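Local coordinates for membrane lipoprotein family protein (Aeropyrum pernix, PDB 4PEV) that binds adenosine between two sheet-bearing lobes and probably delivers nucleosides to an ABC transporter as its membrane-anchored solute-binding lipoprotein, at residues D282-W287 with G332-E337; E221-Y226 with L244-R249; E382-K387 with G391-V396. All blocks are in the same frame, centred on the assembly; numbering follows the deposited sequence. Where two conformers were deposited one is given.

How the contacts relate
From the N terminus, contact 2 comes first: 221-226 and 244-249 close a strand-helix-strand loop at one edge of the mixed sheet. Contact 1 follows. Between its segments 282-287 and 332-337 the chain runs through strand 293-299 and helix 301-313, adds strand 320-324 to the sheet of the other lobe, and returns as edge strand 331-333. Contact 3, the shortest loop, folds 391-396 back on the end of helix 375-389. The three lie in series, none nested or crossed. Contacts 1 and 2 serve the same sheet, their centres 23 Å apart; contact 3 ties the C-terminal region to helices 159-181 and 196-214.

Contact 1: D282-W287 with G332-E337; sequences DASQEW and GLSDEE. With ADN (adenosine), chain F.
E286 reaches across to S334 with its carboxylate, joining the loop after strand 277-282 to the turn between edge strand 331-333 and helix 336-348. CB sets out toward the turn, and CG stands beside the backbone N (chi1 -75°). A turn about the CB-CG bond (chi2 90°) swings the carboxylate round, while the side chain rests on I339 of helix 336-348 and V365 of helix 358-372. CD comes within 3.2 Å of S334 OG. At the tip the two oxygens divide the work. OE1 accepts S284 OG at 2.8 Å, the donor standing above the carboxylate plane, and also bonds S296 OG. OE2 takes the hydroxyl of S334, OG to OE2 2.6 Å, on its syn side and 33° out of plane, and forms a salt bridge with R369 NH2. S334 OG also lies 3.4 Å from S284 CB, and the two serines sit side by side at the carboxylate. An alanine in place of E286 would be likely to leave R369 without its carboxylate mate and both serine hydroxyls without their acceptor.

The loop leaves strand 277-282 at D282, which lies in the ligand pocket of this periplasmic-binding-protein fold. Its carboxylate takes two ribose hydroxyls, O3' on OD1 at 2.5 Å and O5' on OD2 at 2.9 Å; D142, from the other lobe, and K299 also bond the nucleoside. The buried E286 head, gripped by three hydroxyls and an arginine, is probably ionised and its rotation fixed, which anchors the loop a few residues beyond the aspartate that holds the sugar.

Contact 2: E221-Y226 with L244-R249; sequences EMVWTY and LQQGVR
V223 and Q246 touch where a beta-alpha-beta crossover returns to the sheet: strand 222-226 leads into helix 233-245, and the chain re-enters as strand 248-254, parallel to the first, with strand 186-191 lying between the two. V223 is hydrogen-bonded through its backbone to A187 and A189 of that middle strand and turns its side chain toward the second segment.

Along 244-249, L244 comes in the last turn of the helix, and its carbonyl O accepts G247 N at 3.2 Å. Together with the bond from V248 N to M243 O, this makes a Schellman motif, and G247, at positive phi (81°), is its C-prime residue. Just before the glycine, Q246 directs its side chain at the strand: the amide OE1 stops 4.4 Å from V223 CG1, a loose contact at the exposed margin. Its backbone O receives a weak hydrogen bond from K186, which also makes a long, weak ion pair with E221.

The glycine turns the chain inward to V248, the buried member of the set, which packs against M243 as well. T225, two residues beyond V223, likewise faces the helix, on T239 and M243. The alternate residues M222 and W224 are directed to helix 196-214, where the W224 ring stacks with H202. No hydrogen bond joins the two segments; the join is apolar and small. V248 holds CG1 trans to its backbone N (chi1 180°), which places CG2 beside that N and 4.1 Å from V223 CB.

Contact 3: E382-K387 with G391-V396; sequences EELKQK and GEIKFV
K387 and E392 lay their side chains obliquely across one another where helix 375-389 ends and the chain doubles back. The carboxylate of E392 lies along the lysine methylenes: OE2 is 3.5 Å from K387 CG, and OE1 is 3.5 Å from K387 CE. A bend in the lysine at chi3 (73°) carries NZ on, to 4.4 Å from E392 OE1, beyond a salt bridge; NZ instead makes a weak hydrogen bond to Y211 OH, which is also hydrogen-bonded to E383 OE2. I393 comes in from the loop that follows the helix, its CD1 meeting K387 CE and also L384 CD1, 3.9 Å away. The L384 and I393 side chains run at about a right angle, and both touch Y207 of helix 196-214.

The backbone fixes this layout. K387 O accepts I393 N at 2.9 Å, the donor 38° above the carbonyl plane, and S390 OG as well, while G391, at positive phi, takes the chain out of the helix. The helix-end carbonyl is thus satisfied by the returning loop, whereas the lysine and glutamate probably attract each other only loosely; the backbone bond and the aliphatic contacts of I393 CD1 therefore probably do most to hold the loop on the helix.

Contact 1: D282-W287 with G332-E337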
loop_
_atom_site.group_PDB
_atom_site.type_symbol
_atom_site.label_atom_id
_atom_site.label_comp_id
_atom_site.label_asym_id
_atom_site.label_seq_id
_atom_site.Cartn_x
_atom_site.Cartn_y
_atom_site.Cartn_z
ATOM N N ASP C 282 -0.698 2.966 -1.939
ATOM C CA ASP C 282 0.739 3.087 -2.242
ATOM C C ASP C 282 0.987 4.458 -2.815
ATOM O O ASP C 282 1.537 5.313 -2.118
ATOM C CB ASP C 282 1.288 1.940 -3.119
ATOM C CG ASP C 282 1.186 0.579 -2.426
ATOM O OD1 ASP C 282 1.488 0.548 -1.204
ATOM O OD2 ASP C 282 0.803 -0.442 -3.073
ATOM N N ALA C 283 0.571 4.690 -4.050
ATOM C CA ALA C 283 0.526 6.054 -4.571
ATOM C C ALA C 283 -0.891 6.574 -4.396
ATOM O O ALA C 283 -1.795 5.816 -4.013
ATOM C CB ALA C 283 0.919 6.099 -6.035
ATOM N N SER C 284 -1.072 7.870 -4.630
ATOM C CA SER C 284 -2.406 8.430 -4.809
ATOM C C SER C 284 -2.839 8.027 -6.206
ATOM O O SER C 284 -2.211 8.445 -7.185
ATOM C CB SER C 284 -2.427 9.965 -4.684
ATOM O OG SER C 284 -3.264 10.566 -5.682
ATOM N N GLN C 285 -3.919 7.256 -6.286
ATOM C CA GLN C 285 -4.388 6.721 -7.557
ATOM C C GLN C 285 -5.712 7.338 -8.034
ATOM O O GLN C 285 -6.335 6.819 -8.958
ATOM C CB GLN C 285 -4.508 5.201 -7.449
ATOM C CG GLN C 285 -3.183 4.523 -7.148
ATOM C CD GLN C 285 -3.342 3.046 -6.857
ATOM O OE1 GLN C 285 -3.912 2.656 -5.844
ATOM N NE2 GLN C 285 -2.835 2.219 -7.742
ATOM N N GLU C 286 -6.110 8.458 -7.423
ATOM C CA GLU C 286 -7.400 9.088 -7.708
ATOM C C GLU C 286 -7.501 9.458 -9.175
ATOM O O GLU C 286 -8.552 9.326 -9.804
ATOM C CB GLU C 286 -7.603 10.335 -6.829
ATOM C CG GLU C 286 -7.945 10.039 -5.358
ATOM C CD GLU C 286 -6.743 9.910 -4.435
ATOM O OE1 GLU C 286 -5.687 9.407 -4.869
ATOM O OE2 GLU C 286 -6.871 10.288 -3.254
ATOM N N TRP C 287 -6.382 9.918 -9.716
ATOM C CA TRP C 287 -6.280 10.301 -11.126
ATOM C C TRP C 287 -6.768 9.235 -12.089
ATOM O O TRP C 287 -7.160 9.561 -13.197
ATOM C CB TRP C 287 -4.821 10.662 -11.471
ATOM C CG TRP C 287 -3.898 9.510 -11.364
ATOM C CD1 TRP C 287 -3.155 9.163 -10.294
ATOM C CD2 TRP C 287 -3.660 8.515 -12.367
ATOM N NE1 TRP C 287 -2.462 8.019 -10.560
ATOM C CE2 TRP C 287 -2.749 7.603 -11.831
ATOM C CE3 TRP C 287 -4.127 8.323 -13.684
ATOM C CZ2 TRP C 287 -2.287 6.508 -12.542
ATOM C CZ3 TRP C 287 -3.674 7.238 -14.396
ATOM C CH2 TRP C 287 -2.758 6.338 -13.821
ATOM N N GLY C 332 0.458 7.803 5.021
ATOM C CA GLY C 332 -0.442 8.937 5.087
ATOM C C GLY C 332 -1.673 8.717 4.246
ATOM O O GLY C 332 -1.836 7.648 3.658
ATOM N N LEU C 333 -2.550 9.720 4.219
ATOM C CA LEU C 333 -3.670 9.754 3.293
ATOM C C LEU C 333 -3.426 10.809 2.239
ATOM O O LEU C 333 -2.707 11.791 2.437
ATOM C CB LEU C 333 -4.978 10.078 4.007
ATOM C CG LEU C 333 -5.497 9.086 5.049
ATOM C CD1 LEU C 333 -6.772 9.628 5.659
ATOM C CD2 LEU C 333 -5.764 7.717 4.450
ATOM N N SER C 334 -4.071 10.582 1.114
ATOM C CA SER C 334 -4.011 11.435 -0.043
ATOM C C SER C 334 -4.643 12.812 0.235
ATOM O O SER C 334 -5.829 12.882 0.532
ATOM C CB SER C 334 -4.789 10.698 -1.139
ATOM O OG SER C 334 -4.619 11.276 -2.403
ATOM N N ASP C 335 -3.867 13.899 0.135
ATOM C CA ASP C 335 -4.414 15.281 0.211
ATOM C C ASP C 335 -4.353 16.033 -1.150
ATOM O O ASP C 335 -3.941 15.463 -2.145
ATOM C CB ASP C 335 -3.687 16.073 1.308
ATOM C CG ASP C 335 -2.276 16.482 0.906
ATOM O OD1 ASP C 335 -2.013 16.543 -0.305
ATOM O OD2 ASP C 335 -1.431 16.754 1.790
ATOM N N GLU C 336 -4.744 17.308 -1.185
ATOM C CA GLU C 336 -4.789 18.106 -2.444
ATOM C C GLU C 336 -3.516 18.039 -3.274
ATOM O O GLU C 336 -3.550 17.717 -4.453
ATOM C CB GLU C 336 -5.064 19.598 -2.171
ATOM C CG GLU C 336 -6.512 19.976 -1.864
ATOM C CD GLU C 336 -6.889 19.826 -0.383
ATOM O OE1 GLU C 336 -7.761 20.605 0.071
ATOM O OE2 GLU C 336 -6.329 18.940 0.328
ATOM N N GLU C 337 -2.392 18.367 -2.654
ATOM C CA GLU C 337 -1.146 18.511 -3.395
ATOM C C GLU C 337 -0.622 17.161 -3.900
ATOM O O GLU C 337 -0.148 17.061 -5.034
ATOM C CB GLU C 337 -0.097 19.263 -2.560
ATOM C CG GLU C 337 0.799 18.412 -1.678
ATOM C CD GLU C 337 2.041 19.165 -1.234
ATOM O OE1 GLU C 337 1.893 20.244 -0.614
ATOM O OE2 GLU C 337 3.165 18.678 -1.505
HETATM O "O5'" ADN F . -0.737 -2.845 -3.297
HETATM C "C5'" ADN F . -0.930 -3.142 -1.900
HETATM C "C4'" ADN F . 0.287 -3.728 -1.176
HETATM O "O4'" ADN F . 0.640 -5.020 -1.678
HETATM C "C3'" ADN F . 1.588 -2.934 -1.248
HETATM O "O3'" ADN F . 1.610 -1.841 -0.324
HETATM C "C2'" ADN F . 2.632 -4.006 -0.953
HETATM O "O2'" ADN F . 2.805 -4.257 0.448
HETATM C "C1'" ADN F . 2.047 -5.228 -1.612
HETATM N N9 ADN F . 2.556 -5.388 -2.987
HETATM C C8 ADN F . 2.136 -4.744 -4.101
HETATM N N7 ADN F . 2.823 -5.156 -5.200
HETATM C C5 ADN F . 3.696 -6.094 -4.772
HETATM C C6 ADN F . 4.737 -6.951 -5.378
HETATM N N6 ADN F . 4.980 -6.877 -6.700
HETATM N N1 ADN F . 5.434 -7.791 -4.573
HETATM C C2 ADN F . 5.211 -7.869 -3.243
HETATM N N3 ADN F . 4.287 -7.122 -2.625
HETATM C C4 ADN F . 3.520 -6.236 -3.316
#

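Contact 2: E221-Y226 with L244-R249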
loop_
_atom_site.group_PDB
_atom_site.type_symbol
_atom_site.label_atom_id
_atom_site.label_comp_id
_atom_site.label_asym_id
_atom_site.label_seq_id
_atom_site.Cartn_x
_atom_site.Cartn_y
_atom_site.Cartn_z
ATOM N N GLU C 221 -20.330 -4.107 7.890
ATOM C CA GLU C 221 -19.558 -5.330 7.685
ATOM C C GLU C 221 -18.399 -5.122 6.722
ATOM O O GLU C 221 -18.421 -4.190 5.925
ATOM C CB GLU C 221 -20.461 -6.421 7.167
ATOM C CG GLU C 221 -21.548 -6.746 8.160
ATOM C CD GLU C 221 -22.353 -7.963 7.764
ATOM O OE1 GLU C 221 -22.308 -8.374 6.577
ATOM O OE2 GLU C 221 -23.040 -8.506 8.655
HETATM N N MSE C 222 -17.388 -5.987 6.817
HETATM C CA MSE C 222 -16.190 -5.880 5.986
HETATM C C MSE C 222 -15.816 -7.222 5.417
HETATM O O MSE C 222 -15.764 -8.220 6.124
HETATM C CB MSE C 222 -15.006 -5.307 6.761
HETATM C CG MSE C 222 -13.910 -4.794 5.815
HETATM SE SE MSE C 222 -12.513 -6.144 5.366
HETATM C CE MSE C 222 -11.549 -6.130 7.087
ATOM N N VAL C 223 -15.546 -7.239 4.118
ATOM C CA VAL C 223 -15.207 -8.458 3.405
ATOM C C VAL C 223 -13.842 -8.295 2.784
ATOM O O VAL C 223 -13.618 -7.399 1.965
ATOM C CB VAL C 223 -16.222 -8.762 2.299
ATOM C CG1 VAL C 223 -15.789 -9.988 1.488
ATOM C CG2 VAL C 223 -17.606 -8.941 2.926
ATOM N N TRP C 224 -12.936 -9.175 3.184
ATOM C CA TRP C 224 -11.561 -9.141 2.742
ATOM C C TRP C 224 -11.287 -10.384 1.923
ATOM O O TRP C 224 -11.480 -11.487 2.409
ATOM C CB TRP C 224 -10.660 -9.114 3.953
ATOM C CG TRP C 224 -9.236 -9.114 3.635
ATOM C CD1 TRP C 224 -8.476 -10.186 3.279
ATOM C CD2 TRP C 224 -8.363 -7.991 3.664
ATOM N NE1 TRP C 224 -7.173 -9.800 3.100
ATOM C CE2 TRP C 224 -7.075 -8.454 3.325
ATOM C CE3 TRP C 224 -8.545 -6.634 3.940
ATOM C CZ2 TRP C 224 -5.969 -7.608 3.246
ATOM C CZ3 TRP C 224 -7.447 -5.795 3.870
ATOM C CH2 TRP C 224 -6.170 -6.289 3.526
ATOM N N THR C 225 -10.843 -10.198 0.683
ATOM C CA THR C 225 -10.520 -11.301 -0.211
ATOM C C THR C 225 -9.071 -11.266 -0.712
ATOM O O THR C 225 -8.662 -10.337 -1.435
ATOM C CB THR C 225 -11.463 -11.308 -1.423
ATOM O OG1 THR C 225 -12.808 -11.164 -0.964
ATOM C CG2 THR C 225 -11.323 -12.615 -2.218
ATOM N N TYR C 226 -8.302 -12.285 -0.326
ATOM C CA TYR C 226 -7.040 -12.585 -0.986
ATOM C C TYR C 226 -7.319 -13.182 -2.363
ATOM O O TYR C 226 -8.048 -14.159 -2.475
ATOM C CB TYR C 226 -6.225 -13.561 -0.163
ATOM C CG TYR C 226 -5.637 -12.938 1.069
ATOM C CD1 TYR C 226 -4.663 -11.935 0.967
ATOM C CD2 TYR C 226 -6.044 -13.339 2.336
ATOM C CE1 TYR C 226 -4.107 -11.358 2.096
ATOM C CE2 TYR C 226 -5.504 -12.769 3.468
ATOM C CZ TYR C 226 -4.537 -11.780 3.353
ATOM O OH TYR C 226 -4.002 -11.215 4.498
ATOM N N LEU C 244 -19.498 -7.040 -5.371
ATOM C CA LEU C 244 -20.594 -6.119 -5.620
ATOM C C LEU C 244 -21.928 -6.779 -5.367
ATOM O O LEU C 244 -22.823 -6.163 -4.805
ATOM C CB LEU C 244 -20.530 -5.593 -7.053
ATOM C CG LEU C 244 -19.611 -4.370 -7.167
ATOM C CD1 LEU C 244 -18.934 -4.246 -8.525
ATOM C CD2 LEU C 244 -20.407 -3.118 -6.821
ATOM N N GLN C 245 -22.044 -8.043 -5.755
ATOM C CA GLN C 245 -23.289 -8.785 -5.614
ATOM C C GLN C 245 -23.522 -9.370 -4.235
ATOM O O GLN C 245 -24.607 -9.871 -3.978
ATOM C CB GLN C 245 -23.337 -9.885 -6.645
ATOM C CG GLN C 245 -23.416 -9.310 -8.043
ATOM C CD GLN C 245 -23.368 -10.374 -9.102
ATOM O OE1 GLN C 245 -23.516 -11.561 -8.816
ATOM N NE2 GLN C 245 -23.162 -9.959 -10.336
ATOM N N GLN C 246 -22.500 -9.320 -3.374
ATOM C CA GLN C 246 -22.633 -9.584 -1.932
ATOM C C GLN C 246 -22.757 -8.263 -1.113
ATOM O O GLN C 246 -22.504 -8.236 0.102
ATOM C CB GLN C 246 -21.413 -10.375 -1.439
ATOM C CG GLN C 246 -21.108 -11.662 -2.202
ATOM C CD GLN C 246 -19.626 -12.058 -2.139
ATOM O OE1 GLN C 246 -18.830 -11.484 -1.383
ATOM N NE2 GLN C 246 -19.252 -13.037 -2.954
ATOM N N GLY C 247 -23.105 -7.163 -1.792
ATOM C CA GLY C 247 -23.342 -5.872 -1.145
ATOM C C GLY C 247 -22.140 -5.005 -0.788
ATOM O O GLY C 247 -22.305 -3.983 -0.102
ATOM N N VAL C 248 -20.934 -5.372 -1.232
ATOM C CA VAL C 248 -19.774 -4.518 -0.977
ATOM C C VAL C 248 -19.893 -3.297 -1.866
ATOM O O VAL C 248 -20.125 -3.423 -3.061
ATOM C CB VAL C 248 -18.432 -5.199 -1.267
ATOM C CG1 VAL C 248 -17.288 -4.238 -0.978
ATOM C CG2 VAL C 248 -18.267 -6.450 -0.423
ATOM N N ARG C 249 -19.745 -2.120 -1.270
ATOM C CA ARG C 249 -19.880 -0.857 -1.991
ATOM C C ARG C 249 -18.659 0.064 -1.872
ATOM O O ARG C 249 -18.526 1.021 -2.632
ATOM C CB ARG C 249 -21.132 -0.131 -1.496
ATOM C CG ARG C 249 -22.434 -0.792 -1.926
ATOM C CD ARG C 249 -22.728 -0.552 -3.397
ATOM N NE ARG C 249 -24.090 -0.950 -3.749
ATOM C CZ ARG C 249 -25.139 -0.142 -3.717
ATOM N NH1 ARG C 249 -24.994 1.113 -3.350
ATOM N NH2 ARG C 249 -26.329 -0.602 -4.056
#

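Contact 3: E382-K387 with G391-V396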
loop_
_atom_site.group_PDB
_atom_site.type_symbol
_atom_site.label_atom_id
_atom_site.label_comp_id
_atom_site.label_asym_id
_atom_site.label_seq_id
_atom_site.Cartn_x
_atom_site.Cartn_y
_atom_site.Cartn_z
ATOM N N GLU C 382 -8.915 11.790 12.742
ATOM C CA GLU C 382 -8.024 12.634 13.537
ATOM C C GLU C 382 -7.805 12.104 14.971
ATOM O O GLU C 382 -6.705 12.173 15.503
ATOM C CB GLU C 382 -8.562 14.073 13.552
ATOM C CG GLU C 382 -7.644 15.090 14.224
ATOM C CD GLU C 382 -6.200 15.012 13.737
ATOM O OE1 GLU C 382 -5.955 15.286 12.540
ATOM O OE2 GLU C 382 -5.305 14.671 14.553
ATOM N N GLU C 383 -8.848 11.554 15.573
ATOM C CA GLU C 383 -8.754 11.038 16.927
ATOM C C GLU C 383 -7.950 9.755 16.977
ATOM O O GLU C 383 -7.458 9.400 18.033
ATOM C CB GLU C 383 -10.160 10.829 17.515
ATOM C CG GLU C 383 -10.307 9.845 18.684
ATOM C CD GLU C 383 -11.778 9.622 19.054
ATOM O OE1 GLU C 383 -12.480 10.637 19.300
ATOM O OE2 GLU C 383 -12.240 8.445 19.076
ATOM N N LEU C 384 -7.819 9.043 15.859
ATOM C CA LEU C 384 -7.001 7.829 15.837
ATOM C C LEU C 384 -5.579 8.133 15.391
ATOM O O LEU C 384 -4.616 7.627 15.960
ATOM C CB LEU C 384 -7.616 6.767 14.936
ATOM C CG LEU C 384 -6.876 5.418 14.904
ATOM C CD1 LEU C 384 -6.595 4.882 16.300
ATOM C CD2 LEU C 384 -7.658 4.388 14.093
ATOM N N LYS C 385 -5.457 8.956 14.361
ATOM C CA LYS C 385 -4.170 9.452 13.895
ATOM C C LYS C 385 -3.366 9.993 15.058
ATOM O O LYS C 385 -2.169 9.747 15.148
ATOM C CB LYS C 385 -4.415 10.535 12.850
ATOM C CG LYS C 385 -3.257 11.431 12.457
ATOM C CD LYS C 385 -3.731 12.304 11.294
ATOM C CE LYS C 385 -3.202 13.735 11.336
ATOM N NZ LYS C 385 -2.158 13.959 10.296
ATOM N N GLN C 386 -4.033 10.704 15.965
ATOM C CA GLN C 386 -3.339 11.329 17.089
ATOM C C GLN C 386 -3.052 10.397 18.242
ATOM O O GLN C 386 -2.035 10.551 18.909
ATOM C CB GLN C 386 -4.065 12.584 17.581
ATOM C CG GLN C 386 -3.427 13.852 17.039
ATOM C CD GLN C 386 -1.908 13.826 17.181
ATOM O OE1 GLN C 386 -1.374 13.440 18.229
ATOM N NE2 GLN C 386 -1.204 14.204 16.112
ATOM N N LYS C 387 -3.928 9.431 18.483
ATOM C CA LYS C 387 -3.635 8.412 19.479
ATOM C C LYS C 387 -2.430 7.584 19.051
ATOM O O LYS C 387 -1.698 7.077 19.898
ATOM C CB LYS C 387 -4.858 7.528 19.741
ATOM C CG LYS C 387 -5.921 8.256 20.566
ATOM C CD LYS C 387 -7.290 7.580 20.559
ATOM C CE LYS C 387 -7.297 6.312 21.395
ATOM N NZ LYS C 387 -8.649 5.691 21.429
ATOM N N GLY C 391 1.837 7.748 20.605
ATOM C CA GLY C 391 2.376 6.542 21.221
ATOM C C GLY C 391 1.337 5.902 22.111
ATOM O O GLY C 391 1.504 4.765 22.548
ATOM N N GLU C 392 0.244 6.622 22.367
ATOM C CA GLU C 392 -0.840 6.093 23.191
ATOM C C GLU C 392 -1.402 4.795 22.590
ATOM O O GLU C 392 -1.984 3.990 23.306
ATOM C CB GLU C 392 -1.950 7.137 23.362
ATOM C CG GLU C 392 -3.011 6.774 24.398
ATOM C CD GLU C 392 -4.376 7.403 24.109
ATOM O OE1 GLU C 392 -5.413 6.701 24.289
ATOM O OE2 GLU C 392 -4.414 8.595 23.701
ATOM N N ILE C 393 -1.231 4.608 21.278
ATOM C CA ILE C 393 -1.619 3.371 20.578
ATOM C C ILE C 393 -0.458 2.831 19.727
ATOM O O ILE C 393 0.226 3.588 19.017
ATOM C CB ILE C 393 -2.882 3.595 19.709
ATOM C CG1 ILE C 393 -4.136 3.185 20.486
ATOM C CG2 ILE C 393 -2.834 2.806 18.407
ATOM C CD1 ILE C 393 -5.431 3.366 19.712
ATOM N N LYS C 394 -0.242 1.521 19.825
ATOM C CA LYS C 394 0.735 0.818 19.007
ATOM C C LYS C 394 0.202 -0.585 18.723
ATOM O O LYS C 394 -0.185 -1.314 19.638
ATOM C CB LYS C 394 2.103 0.758 19.705
ATOM C CG LYS C 394 3.278 0.343 18.812
ATOM C CD LYS C 394 4.523 -0.015 19.637
ATOM C CE LYS C 394 5.743 -0.324 18.780
ATOM N NZ LYS C 394 6.188 0.867 18.003
ATOM N N PHE C 395 0.183 -0.947 17.446
ATOM C CA PHE C 395 -0.306 -2.249 17.025
ATOM C C PHE C 395 0.747 -3.338 17.258
ATOM O O PHE C 395 1.929 -3.047 17.396
ATOM C CB PHE C 395 -0.689 -2.204 15.541
ATOM C CG PHE C 395 -1.832 -1.276 15.231
ATOM C CD1 PHE C 395 -1.599 0.058 14.933
ATOM C CD2 PHE C 395 -3.141 -1.746 15.211
ATOM C CE1 PHE C 395 -2.649 0.913 14.633
ATOM C CE2 PHE C 395 -4.195 -0.897 14.914
ATOM C CZ PHE C 395 -3.951 0.437 14.626
ATOM N N VAL C 396 0.307 -4.592 17.292
ATOM C CA VAL C 396 1.212 -5.737 17.401
ATOM C C VAL C 396 1.543 -6.257 16.000
ATOM O O VAL C 396 0.667 -6.326 15.154
ATOM C CB VAL C 396 0.594 -6.898 18.218
ATOM C CG1 VAL C 396 1.679 -7.889 18.641
ATOM C CG2 VAL C 396 -0.135 -6.377 19.449
#